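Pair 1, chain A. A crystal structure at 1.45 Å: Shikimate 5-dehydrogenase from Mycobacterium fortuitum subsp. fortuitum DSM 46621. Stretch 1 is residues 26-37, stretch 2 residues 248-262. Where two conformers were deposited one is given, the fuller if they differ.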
# COMPACT_ATOMS: atom_id res chain seq x y z
N SER A 26 -2.63 -6.18 -11.43
CA SER A 26 -2.52 -6.61 -10.05
C SER A 26 -1.69 -7.88 -9.93
O SER A 26 -1.88 -8.83 -10.71
CB SER A 26 -3.90 -6.84 -9.44
OG SER A 26 -3.79 -7.33 -8.11
N ARG A 27 -0.81 -7.90 -8.95
CA ARG A 27 -0.04 -9.10 -8.64
C ARG A 27 -0.71 -9.92 -7.56
O ARG A 27 -0.15 -10.94 -7.12
CB ARG A 27 1.38 -8.74 -8.18
CG ARG A 27 2.19 -7.86 -9.12
CD ARG A 27 2.14 -8.24 -10.52
NE ARG A 27 3.34 -7.83 -11.24
CZ ARG A 27 3.40 -6.91 -12.20
NH1 ARG A 27 2.33 -6.22 -12.58
NH2 ARG A 27 4.57 -6.72 -12.80
N SER A 28 -1.89 -9.52 -7.11
CA SER A 28 -2.50 -10.23 -5.99
C SER A 28 -2.76 -11.72 -6.28
O SER A 28 -2.50 -12.54 -5.41
CB SER A 28 -3.79 -9.55 -5.56
OG SER A 28 -3.44 -8.32 -4.99
N PRO A 29 -3.26 -12.07 -7.48
CA PRO A 29 -3.50 -13.51 -7.71
C PRO A 29 -2.22 -14.34 -7.61
O PRO A 29 -2.21 -15.40 -6.97
CB PRO A 29 -4.08 -13.55 -9.14
CG PRO A 29 -4.75 -12.21 -9.27
CD PRO A 29 -3.78 -11.26 -8.61
N GLN A 30 -1.14 -13.83 -8.18
CA GLN A 30 0.14 -14.51 -8.15
C GLN A 30 0.66 -14.70 -6.75
O GLN A 30 1.13 -15.79 -6.40
CB GLN A 30 1.20 -13.72 -8.97
CG GLN A 30 0.98 -13.68 -10.45
CD GLN A 30 0.33 -12.36 -10.86
OE1 GLN A 30 -0.77 -12.02 -10.38
NE2 GLN A 30 1.01 -11.60 -11.74
N LEU A 31 0.67 -13.62 -5.97
CA LEU A 31 1.24 -13.71 -4.63
C LEU A 31 0.38 -14.59 -3.72
O LEU A 31 0.92 -15.37 -2.93
CB LEU A 31 1.39 -12.32 -4.03
CG LEU A 31 2.47 -11.45 -4.71
CD1 LEU A 31 2.30 -9.98 -4.31
CD2 LEU A 31 3.85 -11.91 -4.37
N HIS A 32 -0.94 -14.51 -3.87
CA HIS A 32 -1.81 -15.37 -3.08
C HIS A 32 -1.72 -16.82 -3.49
O HIS A 32 -1.62 -17.69 -2.62
CB HIS A 32 -3.27 -14.89 -3.12
CG HIS A 32 -3.57 -13.74 -2.19
ND1 HIS A 32 -4.24 -13.90 -0.99
CD2 HIS A 32 -3.25 -12.42 -2.26
CE1 HIS A 32 -4.32 -12.74 -0.37
NE2 HIS A 32 -3.74 -11.81 -1.13
N LEU A 33 -1.75 -17.13 -4.79
CA LEU A 33 -1.65 -18.57 -5.14
C LEU A 33 -0.28 -19.13 -4.74
O LEU A 33 -0.22 -20.29 -4.28
CB LEU A 33 -1.90 -18.82 -6.63
CG LEU A 33 -3.38 -18.60 -7.03
CD1 LEU A 33 -3.48 -18.69 -8.58
CD2 LEU A 33 -4.34 -19.58 -6.37
N ALA A 34 0.79 -18.36 -4.89
CA ALA A 34 2.09 -18.83 -4.41
C ALA A 34 2.04 -19.13 -2.91
O ALA A 34 2.57 -20.14 -2.45
CB ALA A 34 3.16 -17.80 -4.68
N ALA A 35 1.37 -18.27 -2.15
CA ALA A 35 1.24 -18.51 -0.72
C ALA A 35 0.38 -19.71 -0.39
O ALA A 35 0.79 -20.54 0.42
CB ALA A 35 0.64 -17.27 -0.05
N TYR A 36 -0.77 -19.84 -1.06
CA TYR A 36 -1.64 -20.95 -0.73
C TYR A 36 -0.98 -22.28 -1.04
O TYR A 36 -1.11 -23.23 -0.27
CB TYR A 36 -2.99 -20.88 -1.49
CG TYR A 36 -3.80 -19.60 -1.27
CD1 TYR A 36 -3.54 -18.70 -0.19
CD2 TYR A 36 -4.79 -19.22 -2.19
CE1 TYR A 36 -4.29 -17.51 -0.08
CE2 TYR A 36 -5.55 -18.07 -2.06
CZ TYR A 36 -5.28 -17.22 -1.02
OH TYR A 36 -5.99 -16.07 -0.94
N ARG A 37 -0.23 -22.35 -2.14
CA ARG A 37 0.47 -23.60 -2.47
C ARG A 37 1.54 -23.92 -1.39
O ARG A 37 1.62 -25.06 -0.92
CB ARG A 37 1.09 -23.46 -3.87
CG ARG A 37 0.03 -23.48 -4.93
CD ARG A 37 0.53 -22.98 -6.31
NE ARG A 37 -0.63 -22.88 -7.19
CZ ARG A 37 -0.63 -22.30 -8.39
NH1 ARG A 37 0.47 -21.78 -8.92
NH2 ARG A 37 -1.76 -22.26 -9.10
N MET A 248 6.58 -2.95 -1.16
CA MET A 248 5.24 -2.55 -0.76
C MET A 248 4.23 -3.64 -1.15
O MET A 248 3.46 -4.08 -0.32
CB MET A 248 4.87 -1.21 -1.40
CG MET A 248 5.79 -0.11 -0.87
SD MET A 248 5.66 1.42 -1.85
CE MET A 248 3.94 1.89 -1.68
N LEU A 249 4.29 -4.11 -2.40
CA LEU A 249 3.35 -5.16 -2.85
C LEU A 249 3.50 -6.42 -1.99
O LEU A 249 2.49 -7.03 -1.58
CB LEU A 249 3.55 -5.53 -4.34
CG LEU A 249 3.29 -4.43 -5.37
CD1 LEU A 249 3.49 -4.99 -6.77
CD2 LEU A 249 1.89 -3.84 -5.21
N LEU A 250 4.74 -6.81 -1.68
CA LEU A 250 4.99 -7.98 -0.85
C LEU A 250 4.34 -7.85 0.51
O LEU A 250 3.60 -8.73 0.94
CB LEU A 250 6.49 -8.19 -0.73
CG LEU A 250 6.87 -9.43 0.09
CD1 LEU A 250 6.56 -10.69 -0.67
CD2 LEU A 250 8.35 -9.34 0.40
N ASN A 251 4.61 -6.72 1.20
CA ASN A 251 4.10 -6.55 2.53
C ASN A 251 2.56 -6.33 2.59
O ASN A 251 1.93 -6.82 3.52
CB ASN A 251 4.85 -5.42 3.22
CG ASN A 251 6.20 -5.89 3.74
OD1 ASN A 251 6.30 -6.47 4.84
ND2 ASN A 251 7.26 -5.69 2.95
N GLN A 252 1.98 -5.73 1.56
CA GLN A 252 0.53 -5.66 1.42
C GLN A 252 -0.09 -7.06 1.42
O GLN A 252 -1.15 -7.31 1.99
CB GLN A 252 0.10 -4.95 0.10
CG GLN A 252 0.34 -3.47 0.06
CD GLN A 252 0.29 -2.93 -1.37
OE1 GLN A 252 -0.29 -3.58 -2.27
NE2 GLN A 252 0.85 -1.75 -1.57
N ALA A 253 0.58 -7.96 0.70
CA ALA A 253 0.06 -9.29 0.48
C ALA A 253 0.25 -10.17 1.72
O ALA A 253 -0.60 -11.04 1.97
CB ALA A 253 0.75 -9.93 -0.75
N PHE A 254 1.36 -9.98 2.45
CA PHE A 254 1.60 -10.81 3.66
C PHE A 254 0.37 -10.72 4.54
O PHE A 254 -0.17 -11.74 5.05
CB PHE A 254 2.77 -10.29 4.48
CG PHE A 254 4.14 -10.55 3.94
CD1 PHE A 254 4.41 -11.55 3.02
CD2 PHE A 254 5.20 -9.78 4.43
CE1 PHE A 254 5.72 -11.81 2.62
CE2 PHE A 254 6.50 -10.01 4.02
CZ PHE A 254 6.77 -11.03 3.10
N ALA A 255 -0.09 -9.49 4.74
CA ALA A 255 -1.16 -9.27 5.70
C ALA A 255 -2.52 -9.86 5.23
O ALA A 255 -3.27 -10.46 6.00
CB ALA A 255 -1.26 -7.76 5.97
N GLN A 256 -2.79 -9.77 3.94
CA GLN A 256 -3.98 -10.40 3.38
C GLN A 256 -3.93 -11.91 3.50
O GLN A 256 -4.93 -12.55 3.88
CB GLN A 256 -4.14 -10.02 1.92
CG GLN A 256 -4.35 -8.52 1.72
CD GLN A 256 -4.55 -8.15 0.29
OE1 GLN A 256 -4.05 -8.85 -0.60
NE2 GLN A 256 -5.23 -7.03 0.05
N VAL A 257 -2.77 -12.51 3.18
CA VAL A 257 -2.66 -13.98 3.27
C VAL A 257 -2.91 -14.43 4.71
O VAL A 257 -3.63 -15.45 4.92
CB VAL A 257 -1.30 -14.46 2.75
CG1 VAL A 257 -1.03 -15.95 3.13
CG2 VAL A 257 -1.23 -14.25 1.23
N GLU A 258 -2.36 -13.70 5.70
CA GLU A 258 -2.53 -14.12 7.07
C GLU A 258 -4.00 -14.00 7.48
O GLU A 258 -4.55 -14.89 8.16
CB GLU A 258 -1.62 -13.31 8.00
CG GLU A 258 -0.18 -13.64 7.70
CD GLU A 258 0.76 -13.09 8.77
OE1 GLU A 258 0.32 -12.30 9.64
OE2 GLU A 258 1.96 -13.45 8.72
N GLN A 259 -4.66 -12.91 7.09
CA GLN A 259 -6.06 -12.77 7.45
C GLN A 259 -6.97 -13.79 6.75
O GLN A 259 -7.97 -14.24 7.34
CB GLN A 259 -6.55 -11.34 7.13
CG GLN A 259 -5.90 -10.32 8.08
CD GLN A 259 -6.46 -8.93 7.89
OE1 GLN A 259 -7.67 -8.75 7.85
NE2 GLN A 259 -5.59 -7.93 7.75
N PHE A 260 -6.65 -14.13 5.49
CA PHE A 260 -7.53 -15.06 4.77
C PHE A 260 -7.33 -16.50 5.27
O PHE A 260 -8.30 -17.28 5.31
CB PHE A 260 -7.28 -15.07 3.26
CG PHE A 260 -7.61 -13.76 2.49
CD1 PHE A 260 -8.00 -12.58 3.14
CD2 PHE A 260 -7.49 -13.75 1.09
CE1 PHE A 260 -8.25 -11.41 2.41
CE2 PHE A 260 -7.73 -12.56 0.33
CZ PHE A 260 -8.12 -11.40 1.01
N THR A 261 -6.09 -16.87 5.55
CA THR A 261 -5.79 -18.30 5.85
C THR A 261 -5.68 -18.62 7.31
O THR A 261 -5.73 -19.78 7.67
CB THR A 261 -4.46 -18.77 5.21
OG1 THR A 261 -3.38 -18.05 5.82
CG2 THR A 261 -4.49 -18.52 3.71
N GLY A 262 -5.47 -17.59 8.13
CA GLY A 262 -5.17 -17.80 9.55
C GLY A 262 -3.79 -18.37 9.84
O GLY A 262 -3.53 -18.77 10.98
O HOH W 1 -2.22 -8.63 -2.65

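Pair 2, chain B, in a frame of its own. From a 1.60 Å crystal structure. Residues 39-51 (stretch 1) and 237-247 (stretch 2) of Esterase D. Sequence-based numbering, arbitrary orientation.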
# COMPACT_ATOMS: atom_id res chain seq x y z
N ASN B 39 11.54 1.09 0.52
CA ASN B 39 12.98 0.81 0.39
C ASN B 39 13.47 -0.26 1.36
O ASN B 39 14.13 -1.21 0.96
CB ASN B 39 13.82 2.08 0.62
CG ASN B 39 13.63 3.12 -0.45
OD1 ASN B 39 13.04 2.85 -1.51
ND2 ASN B 39 14.14 4.34 -0.20
N PHE B 40 13.15 -0.11 2.64
CA PHE B 40 13.65 -1.07 3.63
C PHE B 40 13.06 -2.47 3.36
O PHE B 40 13.78 -3.47 3.41
CB PHE B 40 13.30 -0.69 5.06
CG PHE B 40 13.86 0.65 5.51
CD1 PHE B 40 14.88 1.32 4.83
CD2 PHE B 40 13.34 1.23 6.66
CE1 PHE B 40 15.34 2.56 5.29
CE2 PHE B 40 13.81 2.44 7.13
CZ PHE B 40 14.80 3.10 6.46
N MET B 41 11.76 -2.52 3.12
CA MET B 41 11.07 -3.81 2.91
C MET B 41 11.64 -4.51 1.68
O MET B 41 11.99 -5.71 1.71
CB MET B 41 9.55 -3.58 2.77
CG MET B 41 8.72 -4.81 2.33
SD MET B 41 8.79 -6.17 3.52
CE MET B 41 7.90 -5.45 4.90
N ALA B 42 11.72 -3.75 0.59
CA ALA B 42 12.23 -4.27 -0.67
C ALA B 42 13.64 -4.88 -0.48
O ALA B 42 13.94 -5.97 -0.99
CB ALA B 42 12.23 -3.18 -1.73
N ARG B 43 14.49 -4.19 0.26
CA ARG B 43 15.84 -4.66 0.50
C ARG B 43 15.86 -5.89 1.41
O ARG B 43 16.64 -6.81 1.17
CB ARG B 43 16.70 -3.53 1.08
CG ARG B 43 17.02 -2.47 0.06
CD ARG B 43 17.98 -2.98 -1.01
NE ARG B 43 18.73 -1.88 -1.60
CZ ARG B 43 19.67 -2.01 -2.53
NH1 ARG B 43 19.98 -3.20 -3.05
NH2 ARG B 43 20.30 -0.92 -2.96
N ALA B 44 15.02 -5.92 2.44
CA ALA B 44 14.89 -7.11 3.28
C ALA B 44 14.48 -8.31 2.43
O ALA B 44 15.02 -9.40 2.55
CB ALA B 44 13.90 -6.88 4.40
N LEU B 45 13.53 -8.10 1.53
CA LEU B 45 13.09 -9.19 0.66
C LEU B 45 14.21 -9.61 -0.26
O LEU B 45 14.43 -10.81 -0.47
CB LEU B 45 11.85 -8.79 -0.12
CG LEU B 45 10.62 -8.52 0.74
CD1 LEU B 45 9.48 -8.00 -0.11
CD2 LEU B 45 10.18 -9.82 1.43
N GLN B 46 14.96 -8.65 -0.78
CA GLN B 46 16.10 -8.96 -1.64
C GLN B 46 17.15 -9.81 -0.89
O GLN B 46 17.69 -10.77 -1.47
CB GLN B 46 16.75 -7.67 -2.13
CG GLN B 46 17.88 -7.90 -3.12
CD GLN B 46 18.53 -6.62 -3.57
OE1 GLN B 46 18.87 -5.78 -2.73
NE2 GLN B 46 18.73 -6.46 -4.87
N ARG B 47 17.42 -9.48 0.37
CA ARG B 47 18.41 -10.25 1.15
C ARG B 47 17.96 -11.69 1.33
O ARG B 47 18.80 -12.58 1.52
CB ARG B 47 18.71 -9.62 2.51
CG ARG B 47 19.31 -8.24 2.44
CD ARG B 47 19.89 -7.84 3.80
NE ARG B 47 18.88 -7.70 4.84
CZ ARG B 47 18.12 -6.62 5.02
NH1 ARG B 47 18.23 -5.57 4.21
NH2 ARG B 47 17.23 -6.60 6.00
N SER B 48 16.65 -11.93 1.29
CA SER B 48 16.13 -13.31 1.41
C SER B 48 15.87 -13.95 0.04
O SER B 48 15.25 -15.03 -0.04
CB SER B 48 14.87 -13.34 2.28
OG SER B 48 15.19 -13.25 3.67
N GLY B 49 16.32 -13.29 -1.02
CA GLY B 49 16.32 -13.85 -2.37
C GLY B 49 15.05 -13.66 -3.17
O GLY B 49 14.84 -14.32 -4.19
N TYR B 50 14.19 -12.74 -2.74
CA TYR B 50 12.97 -12.46 -3.48
C TYR B 50 13.18 -11.39 -4.54
O TYR B 50 13.94 -10.44 -4.32
CB TYR B 50 11.89 -11.99 -2.53
CG TYR B 50 11.43 -13.05 -1.57
CD1 TYR B 50 10.57 -14.06 -1.99
CD2 TYR B 50 11.84 -13.05 -0.25
CE1 TYR B 50 10.15 -15.04 -1.10
CE2 TYR B 50 11.42 -14.02 0.64
CZ TYR B 50 10.58 -15.01 0.21
OH TYR B 50 10.16 -15.97 1.11
N GLY B 51 12.49 -11.52 -5.68
CA GLY B 51 12.38 -10.43 -6.65
C GLY B 51 11.37 -9.44 -6.09
O GLY B 51 10.45 -9.83 -5.37
N LEU B 237 8.08 -6.36 10.98
CA LEU B 237 7.17 -6.54 9.85
C LEU B 237 7.83 -7.39 8.78
O LEU B 237 7.22 -8.32 8.24
CB LEU B 237 6.79 -5.18 9.27
CG LEU B 237 5.93 -5.25 8.01
CD1 LEU B 237 4.53 -5.82 8.32
CD2 LEU B 237 5.84 -3.88 7.37
N GLU B 238 9.08 -7.07 8.47
CA GLU B 238 9.85 -7.81 7.46
C GLU B 238 9.93 -9.29 7.83
O GLU B 238 9.63 -10.16 7.02
CB GLU B 238 11.24 -7.20 7.31
CG GLU B 238 11.19 -5.81 6.67
CD GLU B 238 12.36 -4.91 6.99
OE1 GLU B 238 13.38 -5.36 7.59
OE2 GLU B 238 12.25 -3.71 6.64
N GLU B 239 10.28 -9.58 9.07
CA GLU B 239 10.31 -10.97 9.53
C GLU B 239 8.96 -11.66 9.38
O GLU B 239 8.87 -12.80 8.91
CB GLU B 239 10.81 -11.05 10.97
CG GLU B 239 12.23 -10.52 11.15
N ASP B 240 7.88 -10.96 9.76
CA ASP B 240 6.53 -11.53 9.68
C ASP B 240 6.12 -11.81 8.23
O ASP B 240 5.54 -12.85 7.92
CB ASP B 240 5.52 -10.60 10.35
CG ASP B 240 5.74 -10.46 11.85
OD1 ASP B 240 6.35 -11.38 12.47
OD2 ASP B 240 5.27 -9.45 12.43
N VAL B 241 6.41 -10.86 7.34
CA VAL B 241 6.06 -11.01 5.92
C VAL B 241 6.83 -12.16 5.27
O VAL B 241 6.28 -12.96 4.50
CB VAL B 241 6.32 -9.68 5.16
CG1 VAL B 241 6.26 -9.90 3.63
CG2 VAL B 241 5.36 -8.58 5.64
N ILE B 242 8.11 -12.25 5.60
CA ILE B 242 8.94 -13.32 5.07
C ILE B 242 8.45 -14.67 5.59
O ILE B 242 8.32 -15.61 4.82
CB ILE B 242 10.42 -13.04 5.36
CG1 ILE B 242 10.87 -11.84 4.53
CG2 ILE B 242 11.27 -14.26 5.02
CD1 ILE B 242 12.26 -11.30 4.87
N ALA B 243 8.11 -14.74 6.88
CA ALA B 243 7.54 -15.98 7.43
C ALA B 243 6.25 -16.39 6.70
O ALA B 243 6.02 -17.57 6.39
CB ALA B 243 7.28 -15.83 8.91
N PHE B 244 5.41 -15.40 6.42
CA PHE B 244 4.15 -15.61 5.70
C PHE B 244 4.38 -16.21 4.33
O PHE B 244 3.70 -17.17 3.93
CB PHE B 244 3.41 -14.26 5.62
CG PHE B 244 2.19 -14.27 4.77
CD1 PHE B 244 0.97 -14.74 5.26
CD2 PHE B 244 2.23 -13.75 3.48
CE1 PHE B 244 -0.16 -14.71 4.47
CE2 PHE B 244 1.09 -13.73 2.69
CZ PHE B 244 -0.10 -14.20 3.18
N MET B 245 5.34 -15.65 3.59
CA MET B 245 5.67 -16.15 2.28
C MET B 245 6.29 -17.55 2.35
O MET B 245 5.97 -18.41 1.54
CB MET B 245 6.59 -15.17 1.57
CG MET B 245 5.82 -13.92 1.18
SD MET B 245 6.65 -12.92 -0.06
CE MET B 245 7.79 -12.28 1.06
N GLN B 246 7.12 -17.77 3.35
CA GLN B 246 7.81 -19.06 3.46
C GLN B 246 6.87 -20.20 3.77
O GLN B 246 7.16 -21.36 3.45
CB GLN B 246 8.93 -18.96 4.49
CG GLN B 246 10.16 -18.28 3.96
CD GLN B 246 10.87 -19.13 2.92
OE1 GLN B 246 10.47 -19.17 1.76
NE2 GLN B 246 11.91 -19.85 3.35
N GLN B 247 5.74 -19.89 4.40
CA GLN B 247 4.68 -20.88 4.61
C GLN B 247 4.12 -21.48 3.32
O GLN B 247 3.54 -22.57 3.35
CB GLN B 247 3.54 -20.27 5.43
CG GLN B 247 3.89 -20.12 6.89
CD GLN B 247 3.96 -21.46 7.61
OE1 GLN B 247 3.08 -22.31 7.44
NE2 GLN B 247 5.02 -21.66 8.41
O HOH W 2 15.73 -4.05 7.25
O HOH W 3 8.59 -17.94 -0.07

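Pair 1 and pair 2 each pack two helices whose axes approach to 10.1 Å, crossing at -51° in pair 1 and -47° in pair 2. Fourteen central residues superpose with an RMSD of 0.6 Å, and the buried areas, 477 and 511 Å², are similar. The sequences filling this frame differ greatly.

The clearest exchange of bulk involves A:Leu31, which matches B:Ala44, and A:Ala253, which matches B:Glu238. In pair 1 the large residue is on the first helix: A:Leu31 CD1 lies 3.9 Å from A:Ala253 CB, and the small alanine leaves room for the leucine. In pair 2 the large residue is on the second helix. B:Glu238 fits as a knob among B:Phe40, B:Met41, B:Ala44 and B:Arg47, with B:Ala44 CB 3.6 Å from B:Glu238 OE1. Water 2 helps to satisfy the carboxylate: it donates to B:Glu238 OE1 (2.7 Å) and accepts from B:Arg47 NH2 (3.2 Å). The two charged atoms themselves, B:Arg47 NH2 and B:Glu238 OE1, are 4.3 Å apart, beyond a salt bridge.

Next come A:His32 and B:Leu45, facing the matched pairs A:Gln256 and B:Val241, A:Val257 and B:Ile242, and A:Phe260 and B:Met245. Pair 1 mixes polarity with packing. A:His32 NE2 donates to A:Gln256 OE1 (3.0 Å, 165°), while A:Val257 CG2 sits over one face of the imidazole, 3.9 Å from its centroid. The flat ring thus offers a polar edge and a face suited to a methyl group. Pair 2 is apolar here: B:Leu45 CD2 reaches B:Ile242 CG1 at 3.8 Å and B:Met245 CE at 3.4 Å, with B:Val241 CG1 more distant at 4.5 Å. Branched and flexible aliphatic chains fill the space without requiring hydrogen-bond partners.

A:Ser28 and B:Met41 repeat this contrast. Water 1 joins A:Ser28 OG (2.7 Å) to A:Gln256 OE1 (2.8 Å), whereas B:Met41, with chi2 and chi3 both p, curls its flexible chain so that CE lies 3.6 Å from B:Leu237 CD2. At A:Arg27 and B:Phe40, the side chains touch near their bases and their ends lead away. The aliphatic part of the arginine packs, A:Arg27 CG to A:Leu249 CD1 at 3.9 Å; B:Phe40 CB lies 3.6 Å from B:Glu238 OE2.

A:Ala35 and B:Ser48 are both small, and their short side chains meet the other stretch directly: A:Ala35 CB lies 3.8 Å from A:Val257 CG2, and B:Ser48 OG lies 3.7 Å from B:Ile242 CD1. Against A:Phe260, A:Tyr36 OH approaches the ring edge at CD2 (3.4 Å); B:Met245 places CE over the B:Tyr50 ring, 4.0 Å from its centroid. The tyrosines themselves are not matched positions.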